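Local coordinates for protein internalin (Listeria monocytogenes serotype 4b, PDB 4FMZ) that probably serves in adhesion to and invasion of host cells, presenting a curved leucine-rich-repeat solenoid capped by an N-terminal internalin domain, at residues A[41-46]-A[63-68]; A[76-81]-A[96-101]; A[278-283]-A[297-302]. All blocks are in the same frame, centred on the assembly; numbering follows the deposited sequence. Where two conformers were deposited one is given.

Interaction 1 (A[41-46]-A[63-68]); sequences EELESI and EYLTNL
L43 and I46 pack their methyls on L65, and this is the tight part of the contact. CD2 of L43 meets CD1 of L65 at 3.9 Å, the two side chains crossing at about a right angle, and the other branch of L43, CD1, comes up to CB of Y64. I46 works from the far end of the turn: its CG2, anti to the backbone N, reaches CD2 of L65 at 3.8 Å and also touches CD1 of L68, whose side chain runs beside it and points the same way. I25 and L29 of helix 19-29 and L49 of strand 48-50 close over this cluster, so that the N-terminal cap and the first leucine-rich repeats share one core.

The looser side is polar. Here N67 turns its amide toward the backbone of E44 and gives ND2 to E44 O, 2.7 Å away and nearly straight at 170°, lying in the carbonyl plane on a lone pair. CG of E44 passes OG1 of T66 at 3.4 Å, while its carboxylate is bonded to Q40. A water fills in between the backbones: it donates to L43 O and I46 O and accepts from N67 N, the last at 2.9 Å.

Carbonyls of the L43-I46 turn are thus answered from the 63-68 side: E44 O by an amide side chain, I46 O and L43 O, which also takes a weak bond from I46 N, by a water held by N67 N. Leucine and isoleucine branches supply the close fit; one straight amide bond and one water bridge orient the two backbones.

Interaction 2 (A[76-81]-A[96-101]); sequences NQITDI and GTNKIT
N98 reaches across to the preceding coil of the leucine-rich-repeat solenoid, pointing its OD1 at the backbone of 76-81; this is the recurrent asparagine of such repeats, whose amide bonds backbone groups of the neighbouring coil, with N76 in the equivalent place one turn earlier. OD1 accepts from I78 N at 3.1 Å, with the donor tilted 29° from the carbonyl plane, and weakly from N76 N. ND2 of N98 is bonded to L73 O. I78 lies against this amide, its CD1 standing 3.5 Å from N98 OD1, and its own O takes the backbone N of K99 at 2.8 Å.

Further along, the side chains turn against one another differently. I81 and I100 meet at about a right angle, CG2 of I81 lying 3.8 Å from CD1 of I100 in the interior of the coil. On the exterior, CG2 of T79 rests on CB of K99 at 3.6 Å. A water joins the coils beyond them, donating to T79 O and accepting from T101 N.

Q77 and K99 cross obliquely at the surface. Q77, deposited in two conformers, in one of them bends at chi2 (-75°), which carries CD back toward the other coil, and the lysine bends at chi4. In that conformer their ends meet: K99 NZ sits 2.7 Å from Q77 OE1 in a hydrogen bond, above the plane of the amide carbonyl by 40°.

Interaction 3 (A[278-283]-A[297-302]); sequences SDISVL and NQLGNE
L299 puts its CD2 methyl against I280 and the backbone before it, and this one branch carries most of the contact. CD2 lies 3.9 Å from CG2 of I280 and equally close to the carbonyl carbon of S278, while CD1 approaches the far methyl of the isoleucine, 4.1 Å from I280 CD1. The two side chains cross at about a right angle. I280 holds CG1 between its backbone N and carbonyl carbon (chi1 50°), leaving CG2 beside the N, where it faces the leucine. Nearer the surface the backbones come together without directed bonds: CA of S278 is 3.7 Å from Q298 O.

The second shell sets these positions. D279 folds its carboxylate over the following turn, and OD2 accepts from two donors of S281: the backbone N, from above the carboxylate plane, as an Asx turn, and OG at 2.7 Å on the syn lone pair. This bridges D279 and S281 across I280 as the chain enters the 3-10 segment 281-283. On the other coil, L299 N is bonded to N321 OD1 of the next repeat, and N297 accepts from I277 N at OD1 and gives ND2 to V272 O of the previous coil and to L294 O of its own.

In the solenoid the pair lies on the connecting side, after strands 269-271 and 291-293 have each left the parallel stack, and V306 and I307 of helix 304-308 pack on I280.

In the fold
All three contacts join successive parts of the curved chain, and all mix buried branches with a more open border. Interaction 1 differs in kind: it seats L43 of the N-terminal cap and the turn starting there on the turn leading into strand 70-72, with a broad aliphatic core and a water between the backbones, as in interaction 2. Interactions 2 and 3 each pair loops of adjoining coils. Interaction 2 is the largest and most polar, knit by backbone and asparagine bonds, whereas interaction 3 is small and purely van der Waals across its segments, with three of five touching residues exposed. Interactions 1 and 2 lie 22 Å apart between centres; interaction 3 is on the opposite side of the chain's centre.

Interaction 1 (A[41-46]-A[63-68])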
ATOM      1  N   GLU A  41     -23.688 -31.345   1.591  1.00 28.12           N
ATOM      2  CA  GLU A  41     -22.583 -31.813   0.759  1.00 28.47           C
ATOM      3  C   GLU A  41     -22.212 -30.766  -0.290  1.00 30.87           C
ATOM      4  O   GLU A  41     -21.027 -30.510  -0.473  1.00 29.87           O
ATOM      5  CB  GLU A  41     -22.934 -33.157   0.096  1.00 30.50           C
ATOM      6  CG  GLU A  41     -21.801 -33.768  -0.711  1.00 43.54           C
ATOM      7  CD  GLU A  41     -22.048 -35.171  -1.225  1.00 72.13           C
ATOM      8  OE1 GLU A  41     -22.137 -36.103  -0.394  1.00 78.81           O
ATOM      9  OE2 GLU A  41     -22.101 -35.350  -2.463  1.00 68.81           O
ATOM     10  N   GLU A  42     -23.215 -30.150  -0.960  1.00 26.43           N
ATOM     11  CA  GLU A  42     -22.974 -29.124  -1.973  1.00 25.02           C
ATOM     12  C   GLU A  42     -22.402 -27.846  -1.356  1.00 29.19           C
ATOM     13  O   GLU A  42     -21.488 -27.246  -1.936  1.00 27.71           O
ATOM     14  CB  GLU A  42     -24.261 -28.809  -2.743  1.00 26.16           C
ATOM     15  CG  GLU A  42     -24.676 -29.919  -3.693  1.00 34.02           C
ATOM     16  CD  GLU A  42     -26.024 -29.721  -4.354  1.00 47.64           C
ATOM     17  OE1 GLU A  42     -26.957 -29.221  -3.680  1.00 28.71           O
ATOM     18  OE2 GLU A  42     -26.148 -30.061  -5.551  1.00 43.00           O
ATOM     19  N   LEU A  43     -22.906 -27.439  -0.172  1.00 26.14           N
ATOM     20  CA  LEU A  43     -22.401 -26.236   0.499  1.00 25.55           C
ATOM     21  C   LEU A  43     -20.982 -26.453   1.016  1.00 28.13           C
ATOM     22  O   LEU A  43     -20.156 -25.542   0.939  1.00 23.99           O
ATOM     23  CB  LEU A  43     -23.328 -25.772   1.638  1.00 25.42           C
ATOM     24  CG  LEU A  43     -24.698 -25.254   1.194  1.00 29.89           C
ATOM     25  CD1 LEU A  43     -25.582 -24.998   2.384  1.00 31.13           C
ATOM     26  CD2 LEU A  43     -24.591 -23.995   0.325  1.00 30.69           C
ATOM     27  N   GLU A  44     -20.679 -27.692   1.462  1.00 26.47           N
ATOM     28  CA  GLU A  44     -19.344 -28.054   1.940  1.00 27.26           C
ATOM     29  C   GLU A  44     -18.341 -28.241   0.776  1.00 33.53           C
ATOM     30  O   GLU A  44     -17.148 -28.381   1.031  1.00 33.06           O
ATOM     31  CB  GLU A  44     -19.409 -29.311   2.800  1.00 28.71           C
ATOM     32  CG  GLU A  44     -19.994 -29.052   4.178  1.00 37.12           C
ATOM     33  CD  GLU A  44     -20.222 -30.292   5.028  1.00 46.52           C
ATOM     34  OE1 GLU A  44     -20.022 -31.426   4.530  1.00 30.73           O
ATOM     35  OE2 GLU A  44     -20.622 -30.123   6.200  1.00 43.07           O
ATOM     36  N   SER A  45     -18.813 -28.197  -0.494  1.00 31.53           N
ATOM     37  CA  SER A  45     -17.940 -28.317  -1.666  1.00 31.30           C
ATOM     38  C   SER A  45     -17.347 -26.951  -2.090  1.00 33.25           C
ATOM     39  O   SER A  45     -16.421 -26.927  -2.911  1.00 32.39           O
ATOM     40  CB  SER A  45     -18.688 -28.948  -2.839  1.00 35.53           C
ATOM     41  OG  SER A  45     -19.558 -28.041  -3.502  1.00 42.41           O
ATOM     42  N   ILE A  46     -17.877 -25.831  -1.532  1.00 27.71           N
ATOM     43  CA  ILE A  46     -17.431 -24.474  -1.858  0.50 27.12           C
ATOM     44  C   ILE A  46     -16.171 -24.109  -1.063  1.00 31.42           C
ATOM     45  O   ILE A  46     -16.244 -23.858   0.140  1.00 33.02           O
ATOM     46  CB  ILE A  46     -18.561 -23.420  -1.642  0.50 29.09           C
ATOM     47  CG1 ILE A  46     -19.908 -23.837  -2.292  0.50 29.30           C
ATOM     48  CG2 ILE A  46     -18.114 -22.007  -2.067  0.50 28.50           C
ATOM     49  CD1 ILE A  46     -19.855 -24.128  -3.762  0.50 34.52           C
ATOM     50  N   GLU A  63     -22.133 -19.224   7.099  1.00 24.28           N
ATOM     51  CA  GLU A  63     -21.614 -20.115   8.134  1.00 25.33           C
ATOM     52  C   GLU A  63     -21.708 -21.616   7.721  1.00 29.65           C
ATOM     53  O   GLU A  63     -21.002 -22.419   8.325  1.00 28.28           O
ATOM     54  CB  GLU A  63     -22.285 -19.858   9.506  1.00 27.21           C
ATOM     55  CG  GLU A  63     -23.777 -20.153   9.585  1.00 34.12           C
ATOM     56  CD  GLU A  63     -24.753 -19.099   9.093  1.00 47.45           C
ATOM     57  OE1 GLU A  63     -24.309 -18.064   8.545  1.00 31.29           O
ATOM     58  OE2 GLU A  63     -25.978 -19.324   9.239  1.00 42.73           O
ATOM     59  N   TYR A  64     -22.506 -21.980   6.668  1.00 26.55           N
ATOM     60  CA  TYR A  64     -22.624 -23.365   6.167  1.00 27.07           C
ATOM     61  C   TYR A  64     -21.506 -23.771   5.199  1.00 30.21           C
ATOM     62  O   TYR A  64     -21.337 -24.966   4.897  1.00 30.55           O
ATOM     63  CB  TYR A  64     -23.964 -23.587   5.478  1.00 29.04           C
ATOM     64  CG  TYR A  64     -25.111 -23.605   6.452  1.00 31.36           C
ATOM     65  CD1 TYR A  64     -25.315 -24.694   7.301  1.00 34.18           C
ATOM     66  CD2 TYR A  64     -25.988 -22.531   6.544  1.00 31.82           C
ATOM     67  CE1 TYR A  64     -26.395 -24.735   8.173  1.00 35.37           C
ATOM     68  CE2 TYR A  64     -27.064 -22.552   7.420  1.00 33.36           C
ATOM     69  CZ  TYR A  64     -27.265 -23.662   8.228  1.00 41.59           C
ATOM     70  OH  TYR A  64     -28.290 -23.684   9.122  1.00 41.69           O
ATOM     71  N   LEU A  65     -20.748 -22.776   4.717  1.00 26.53           N
ATOM     72  CA  LEU A  65     -19.625 -23.009   3.816  1.00 26.64           C
ATOM     73  C   LEU A  65     -18.389 -23.321   4.668  1.00 31.43           C
ATOM     74  O   LEU A  65     -17.406 -22.588   4.642  1.00 31.38           O
ATOM     75  CB  LEU A  65     -19.424 -21.767   2.911  1.00 25.82           C
ATOM     76  CG  LEU A  65     -20.246 -21.711   1.613  1.00 31.17           C
ATOM     77  CD1 LEU A  65     -21.753 -21.761   1.871  1.00 31.81           C
ATOM     78  CD2 LEU A  65     -19.928 -20.475   0.838  1.00 29.86           C
ATOM     79  N   THR A  66     -18.454 -24.423   5.441  1.00 29.84           N
ATOM     80  CA  THR A  66     -17.422 -24.818   6.393  1.00 30.33           C
ATOM     81  C   THR A  66     -16.065 -25.110   5.746  1.00 34.16           C
ATOM     82  O   THR A  66     -15.062 -24.970   6.444  1.00 33.82           O
ATOM     83  CB  THR A  66     -17.893 -25.978   7.251  1.00 38.47           C
ATOM     84  OG1 THR A  66     -18.337 -27.039   6.406  1.00 35.85           O
ATOM     85  CG2 THR A  66     -18.991 -25.567   8.214  1.00 35.99           C
ATOM     86  N   ASN A  67     -16.007 -25.426   4.430  1.00 29.32           N
ATOM     87  CA  ASN A  67     -14.723 -25.687   3.777  1.00 28.87           C
ATOM     88  C   ASN A  67     -14.187 -24.480   3.005  1.00 31.22           C
ATOM     89  O   ASN A  67     -13.206 -24.611   2.274  1.00 30.78           O
ATOM     90  CB  ASN A  67     -14.836 -26.891   2.867  1.00 28.16           C
ATOM     91  CG  ASN A  67     -14.890 -28.178   3.639  1.00 40.04           C
ATOM     92  OD1 ASN A  67     -14.151 -28.403   4.600  1.00 34.45           O
ATOM     93  ND2 ASN A  67     -15.816 -29.028   3.262  1.00 31.40           N
ATOM     94  N   LEU A  68     -14.817 -23.312   3.171  1.00 27.68           N
ATOM     95  CA  LEU A  68     -14.417 -22.077   2.492  1.00 27.18           C
ATOM     96  C   LEU A  68     -13.036 -21.646   2.945  1.00 31.29           C
ATOM     97  O   LEU A  68     -12.778 -21.545   4.150  1.00 30.95           O
ATOM     98  CB  LEU A  68     -15.442 -20.963   2.756  1.00 26.58           C
ATOM     99  CG  LEU A  68     -15.413 -19.732   1.865  1.00 30.07           C
ATOM    100  CD1 LEU A  68     -15.801 -20.073   0.416  1.00 30.79           C
ATOM    101  CD2 LEU A  68     -16.350 -18.683   2.409  1.00 31.83           C
TER
HETATM  102  O   HOH W   1     -17.689 -24.984   2.068  1.00 21.11           O

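Interaction 2 (A[76-81]-A[96-101])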
ATOM      1  N   ASN A  76     -19.479  -4.216  -1.435  1.00 29.26           N
ATOM      2  CA  ASN A  76     -20.897  -4.473  -1.164  1.00 28.22           C
ATOM      3  C   ASN A  76     -21.380  -3.470  -0.089  1.00 30.79           C
ATOM      4  O   ASN A  76     -20.821  -2.372  -0.003  1.00 28.34           O
ATOM      5  CB  ASN A  76     -21.123  -5.938  -0.757  1.00 28.06           C
ATOM      6  CG  ASN A  76     -20.952  -6.893  -1.899  1.00 33.33           C
ATOM      7  OD1 ASN A  76     -21.756  -6.918  -2.822  1.00 27.35           O
ATOM      8  ND2 ASN A  76     -19.897  -7.685  -1.875  1.00 26.36           N
ATOM      9  N   GLN A  77     -22.391  -3.845   0.722  1.00 28.09           N
ATOM     10  CA  GLN A  77     -22.940  -2.987   1.778  0.50 28.25           C
ATOM     11  C   GLN A  77     -22.966  -3.769   3.099  1.00 31.88           C
ATOM     12  O   GLN A  77     -23.860  -3.575   3.929  1.00 32.78           O
ATOM     13  CB  GLN A  77     -24.354  -2.481   1.395  0.50 30.18           C
ATOM     14  CG  GLN A  77     -24.440  -1.711   0.071  0.50 41.30           C
ATOM     15  CD  GLN A  77     -23.892  -0.311   0.172  0.50 59.30           C
ATOM     16  OE1 GLN A  77     -24.519   0.584   0.742  0.50 54.21           O
ATOM     17  NE2 GLN A  77     -22.720  -0.083  -0.404  0.50 52.85           N
ATOM     18  N   ILE A  78     -21.978  -4.653   3.295  1.00 26.46           N
ATOM     19  CA  ILE A  78     -21.875  -5.487   4.490  1.00 26.33           C
ATOM     20  C   ILE A  78     -21.492  -4.645   5.706  1.00 30.85           C
ATOM     21  O   ILE A  78     -20.572  -3.832   5.630  1.00 29.32           O
ATOM     22  CB  ILE A  78     -20.891  -6.668   4.250  1.00 29.17           C
ATOM     23  CG1 ILE A  78     -21.359  -7.529   3.042  1.00 29.64           C
ATOM     24  CG2 ILE A  78     -20.747  -7.549   5.503  1.00 29.20           C
ATOM     25  CD1 ILE A  78     -20.243  -8.258   2.319  1.00 36.58           C
ATOM     26  N   THR A  79     -22.227  -4.842   6.821  1.00 28.25           N
ATOM     27  CA  THR A  79     -21.971  -4.181   8.104  1.00 28.63           C
ATOM     28  C   THR A  79     -21.596  -5.230   9.148  1.00 34.13           C
ATOM     29  O   THR A  79     -20.591  -5.075   9.821  1.00 35.38           O
ATOM     30  CB  THR A  79     -23.166  -3.337   8.580  1.00 36.79           C
ATOM     31  OG1 THR A  79     -24.342  -4.135   8.595  1.00 36.32           O
ATOM     32  CG2 THR A  79     -23.391  -2.099   7.735  1.00 35.56           C
ATOM     33  N   ASP A  80     -22.394  -6.297   9.272  1.00 31.02           N
ATOM     34  CA  ASP A  80     -22.216  -7.370  10.246  1.00 30.96           C
ATOM     35  C   ASP A  80     -21.528  -8.591   9.619  1.00 33.34           C
ATOM     36  O   ASP A  80     -22.090  -9.233   8.728  1.00 33.15           O
ATOM     37  CB  ASP A  80     -23.595  -7.758  10.827  1.00 32.83           C
ATOM     38  CG  ASP A  80     -23.581  -8.753  11.970  1.00 41.90           C
ATOM     39  OD1 ASP A  80     -22.482  -9.130  12.415  1.00 41.99           O
ATOM     40  OD2 ASP A  80     -24.677  -9.139  12.434  1.00 49.55           O
ATOM     41  N   ILE A  81     -20.339  -8.936  10.124  1.00 28.94           N
ATOM     42  CA  ILE A  81     -19.590 -10.092   9.624  1.00 27.84           C
ATOM     43  C   ILE A  81     -19.599 -11.265  10.632  1.00 30.58           C
ATOM     44  O   ILE A  81     -18.824 -12.204  10.431  1.00 28.89           O
ATOM     45  CB  ILE A  81     -18.137  -9.735   9.167  1.00 30.45           C
ATOM     46  CG1 ILE A  81     -17.355  -8.961  10.237  1.00 30.40           C
ATOM     47  CG2 ILE A  81     -18.156  -8.975   7.829  1.00 29.75           C
ATOM     48  CD1 ILE A  81     -15.862  -9.168  10.177  1.00 35.75           C
ATOM     49  N   GLY A  96     -12.962  -5.493   1.749  1.00 25.86           N
ATOM     50  CA  GLY A  96     -12.784  -4.054   1.609  1.00 24.86           C
ATOM     51  C   GLY A  96     -13.971  -3.433   0.885  1.00 28.07           C
ATOM     52  O   GLY A  96     -14.777  -4.147   0.290  1.00 27.16           O
ATOM     53  N   THR A  97     -14.073  -2.096   0.911  1.00 24.96           N
ATOM     54  CA  THR A  97     -15.134  -1.266   0.295  1.00 24.82           C
ATOM     55  C   THR A  97     -16.548  -1.762   0.732  1.00 29.05           C
ATOM     56  O   THR A  97     -17.437  -1.999  -0.087  1.00 27.74           O
ATOM     57  CB  THR A  97     -14.972  -1.104  -1.245  1.00 34.87           C
ATOM     58  OG1 THR A  97     -14.731  -2.362  -1.862  1.00 35.59           O
ATOM     59  CG2 THR A  97     -13.843  -0.163  -1.620  1.00 36.22           C
ATOM     60  N   ASN A  98     -16.723  -1.926   2.039  1.00 26.15           N
ATOM     61  CA  ASN A  98     -17.993  -2.301   2.664  1.00 26.20           C
ATOM     62  C   ASN A  98     -18.261  -1.276   3.772  1.00 30.67           C
ATOM     63  O   ASN A  98     -17.657  -0.197   3.750  1.00 28.81           O
ATOM     64  CB  ASN A  98     -17.943  -3.750   3.181  1.00 26.68           C
ATOM     65  CG  ASN A  98     -18.247  -4.760   2.114  1.00 35.33           C
ATOM     66  OD1 ASN A  98     -19.380  -4.887   1.679  1.00 29.83           O
ATOM     67  ND2 ASN A  98     -17.244  -5.490   1.651  1.00 27.50           N
ATOM     68  N   LYS A  99     -19.143  -1.585   4.723  1.00 28.02           N
ATOM     69  CA  LYS A  99     -19.462  -0.663   5.811  1.00 28.12           C
ATOM     70  C   LYS A  99     -19.134  -1.316   7.155  1.00 30.58           C
ATOM     71  O   LYS A  99     -19.811  -1.049   8.152  1.00 31.01           O
ATOM     72  CB  LYS A  99     -20.953  -0.271   5.737  1.00 30.89           C
ATOM     73  CG  LYS A  99     -21.323   0.598   4.546  1.00 41.54           C
ATOM     74  CD  LYS A  99     -22.830   0.593   4.318  1.00 52.06           C
ATOM     75  CE  LYS A  99     -23.339   1.870   3.682  1.00 65.48           C
ATOM     76  NZ  LYS A  99     -22.852   2.055   2.285  1.00 72.42           N
ATOM     77  N   ILE A 100     -18.081  -2.157   7.184  1.00 26.78           N
ATOM     78  CA  ILE A 100     -17.674  -2.904   8.373  1.00 26.76           C
ATOM     79  C   ILE A 100     -16.996  -1.978   9.397  1.00 31.50           C
ATOM     80  O   ILE A 100     -16.103  -1.203   9.052  1.00 31.42           O
ATOM     81  CB  ILE A 100     -16.781  -4.126   7.995  1.00 29.52           C
ATOM     82  CG1 ILE A 100     -17.578  -5.172   7.168  1.00 29.79           C
ATOM     83  CG2 ILE A 100     -16.196  -4.793   9.237  1.00 29.86           C
ATOM     84  CD1 ILE A 100     -16.753  -5.901   6.124  1.00 34.09           C
ATOM     85  N   THR A 101     -17.424  -2.083  10.668  1.00 29.11           N
ATOM     86  CA  THR A 101     -16.848  -1.313  11.774  1.00 29.88           C
ATOM     87  C   THR A 101     -16.279  -2.289  12.817  1.00 33.46           C
ATOM     88  O   THR A 101     -15.125  -2.156  13.208  1.00 32.57           O
ATOM     89  CB  THR A 101     -17.872  -0.333  12.367  1.00 39.90           C
ATOM     90  OG1 THR A 101     -19.021  -1.066  12.790  1.00 46.95           O
ATOM     91  CG2 THR A 101     -18.299   0.727  11.366  1.00 35.39           C
TER
HETATM   92  O   HOH W   2     -19.600  -3.836  11.735  1.00 25.74           O

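Interaction 3 (A[278-283]-A[297-302])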
ATOM      1  N   SER A 278      19.876  24.136  -5.132  1.00 20.86           N
ATOM      2  CA  SER A 278      20.538  25.110  -6.012  1.00 20.85           C
ATOM      3  C   SER A 278      21.751  24.472  -6.724  1.00 28.17           C
ATOM      4  O   SER A 278      22.290  25.068  -7.643  1.00 29.46           O
ATOM      5  CB  SER A 278      20.952  26.356  -5.240  1.00 22.66           C
ATOM      6  OG  SER A 278      21.772  26.016  -4.134  1.00 30.90           O
ATOM      7  N   ASP A 279      22.168  23.267  -6.311  1.00 25.92           N
ATOM      8  CA  ASP A 279      23.299  22.585  -6.947  1.00 25.75           C
ATOM      9  C   ASP A 279      22.965  21.127  -7.242  1.00 27.12           C
ATOM     10  O   ASP A 279      22.483  20.417  -6.364  1.00 25.25           O
ATOM     11  CB  ASP A 279      24.575  22.672  -6.092  1.00 28.25           C
ATOM     12  CG  ASP A 279      25.799  22.221  -6.873  1.00 44.02           C
ATOM     13  OD1 ASP A 279      26.368  23.053  -7.621  1.00 48.13           O
ATOM     14  OD2 ASP A 279      26.117  21.019  -6.831  1.00 44.96           O
ATOM     15  N   ILE A 280      23.261  20.681  -8.470  1.00 22.92           N
ATOM     16  CA  ILE A 280      22.975  19.320  -8.915  1.00 22.53           C
ATOM     17  C   ILE A 280      24.204  18.681  -9.597  1.00 25.81           C
ATOM     18  O   ILE A 280      24.045  17.731 -10.360  1.00 24.31           O
ATOM     19  CB  ILE A 280      21.726  19.324  -9.865  1.00 25.30           C
ATOM     20  CG1 ILE A 280      21.862  20.377 -10.987  1.00 25.96           C
ATOM     21  CG2 ILE A 280      20.415  19.487  -9.071  1.00 24.99           C
ATOM     22  CD1 ILE A 280      20.926  20.219 -12.083  1.00 35.40           C
ATOM     23  N   SER A 281      25.429  19.160  -9.291  1.00 23.57           N
ATOM     24  CA  SER A 281      26.656  18.624  -9.897  1.00 23.99           C
ATOM     25  C   SER A 281      26.829  17.109  -9.651  1.00 28.63           C
ATOM     26  O   SER A 281      27.393  16.428 -10.509  1.00 28.74           O
ATOM     27  CB  SER A 281      27.892  19.396  -9.441  1.00 25.83           C
ATOM     28  OG  SER A 281      27.952  19.481  -8.032  1.00 34.38           O
ATOM     29  N   VAL A 282      26.275  16.566  -8.550  1.00 26.51           N
ATOM     30  CA  VAL A 282      26.351  15.120  -8.254  1.00 26.78           C
ATOM     31  C   VAL A 282      25.575  14.264  -9.297  1.00 28.40           C
ATOM     32  O   VAL A 282      25.840  13.063  -9.406  1.00 27.21           O
ATOM     33  CB  VAL A 282      25.910  14.752  -6.805  1.00 32.00           C
ATOM     34  CG1 VAL A 282      26.905  15.290  -5.777  1.00 32.87           C
ATOM     35  CG2 VAL A 282      24.484  15.226  -6.503  1.00 31.46           C
ATOM     36  N   LEU A 283      24.647  14.870 -10.075  1.00 24.82           N
ATOM     37  CA  LEU A 283      23.877  14.113 -11.065  1.00 24.49           C
ATOM     38  C   LEU A 283      24.736  13.588 -12.229  1.00 29.70           C
ATOM     39  O   LEU A 283      24.305  12.641 -12.886  1.00 29.15           O
ATOM     40  CB  LEU A 283      22.671  14.908 -11.610  1.00 23.94           C
ATOM     41  CG  LEU A 283      21.614  15.362 -10.586  1.00 27.37           C
ATOM     42  CD1 LEU A 283      20.441  16.049 -11.286  1.00 27.00           C
ATOM     43  CD2 LEU A 283      21.136  14.200  -9.696  1.00 28.18           C
ATOM     44  N   ASN A 297      12.546  24.552  -7.812  1.00 20.83           N
ATOM     45  CA  ASN A 297      13.785  24.515  -7.044  1.00 20.67           C
ATOM     46  C   ASN A 297      14.469  25.855  -7.262  1.00 22.81           C
ATOM     47  O   ASN A 297      13.788  26.802  -7.648  1.00 21.48           O
ATOM     48  CB  ASN A 297      14.639  23.295  -7.433  1.00 18.60           C
ATOM     49  CG  ASN A 297      14.237  22.086  -6.647  1.00 28.61           C
ATOM     50  OD1 ASN A 297      14.460  22.033  -5.439  1.00 24.03           O
ATOM     51  ND2 ASN A 297      13.576  21.119  -7.291  1.00 23.22           N
ATOM     52  N   GLN A 298      15.778  25.952  -7.037  1.00 20.38           N
ATOM     53  CA  GLN A 298      16.488  27.218  -7.171  1.00 19.46           C
ATOM     54  C   GLN A 298      17.657  27.085  -8.169  1.00 22.40           C
ATOM     55  O   GLN A 298      18.729  27.666  -7.967  1.00 20.38           O
ATOM     56  CB  GLN A 298      16.961  27.691  -5.779  1.00 20.98           C
ATOM     57  CG  GLN A 298      15.785  27.949  -4.821  1.00 34.70           C
ATOM     58  CD  GLN A 298      16.171  28.439  -3.453  1.00 53.32           C
ATOM     59  OE1 GLN A 298      17.153  29.165  -3.276  1.00 47.97           O
ATOM     60  NE2 GLN A 298      15.333  28.143  -2.473  1.00 43.63           N
ATOM     61  N   LEU A 299      17.416  26.370  -9.279  1.00 18.87           N
ATOM     62  CA  LEU A 299      18.426  26.144 -10.320  1.00 19.02           C
ATOM     63  C   LEU A 299      18.513  27.306 -11.308  1.00 23.65           C
ATOM     64  O   LEU A 299      17.531  28.009 -11.526  1.00 22.71           O
ATOM     65  CB  LEU A 299      18.154  24.841 -11.088  1.00 19.10           C
ATOM     66  CG  LEU A 299      18.057  23.545 -10.266  1.00 23.32           C
ATOM     67  CD1 LEU A 299      17.565  22.418 -11.134  1.00 23.66           C
ATOM     68  CD2 LEU A 299      19.407  23.173  -9.614  1.00 26.27           C
ATOM     69  N   GLY A 300      19.672  27.444 -11.932  1.00 20.97           N
ATOM     70  CA  GLY A 300      19.942  28.479 -12.920  1.00 21.33           C
ATOM     71  C   GLY A 300      20.612  27.938 -14.162  1.00 24.48           C
ATOM     72  O   GLY A 300      20.772  26.730 -14.312  1.00 21.78           O
ATOM     73  N   ASN A 301      21.052  28.837 -15.035  1.00 23.85           N
ATOM     74  CA  ASN A 301      21.682  28.497 -16.315  1.00 23.57           C
ATOM     75  C   ASN A 301      22.942  27.646 -16.170  1.00 25.85           C
ATOM     76  O   ASN A 301      23.162  26.773 -17.004  1.00 24.49           O
ATOM     77  CB  ASN A 301      21.988  29.773 -17.087  1.00 19.00           C
ATOM     78  CG  ASN A 301      20.727  30.516 -17.467  1.00 36.33           C
ATOM     79  OD1 ASN A 301      19.622  29.954 -17.497  1.00 21.04           O
ATOM     80  ND2 ASN A 301      20.861  31.797 -17.775  1.00 26.91           N
ATOM     81  N   GLU A 302      23.754  27.891 -15.121  1.00 22.84           N
ATOM     82  CA  GLU A 302      24.997  27.166 -14.853  1.00 23.09           C
ATOM     83  C   GLU A 302      24.755  25.694 -14.474  1.00 28.29           C
ATOM     84  O   GLU A 302      25.705  24.909 -14.447  1.00 30.12           O
ATOM     85  CB  GLU A 302      25.804  27.868 -13.735  1.00 24.38           C
ATOM     86  CG  GLU A 302      25.194  27.769 -12.336  1.00 33.90           C
ATOM     87  CD  GLU A 302      24.048  28.695 -11.968  1.00 56.38           C
ATOM     88  OE1 GLU A 302      23.557  29.454 -12.839  1.00 46.49           O
ATOM     89  OE2 GLU A 302      23.640  28.659 -10.785  1.00 49.56           O
TER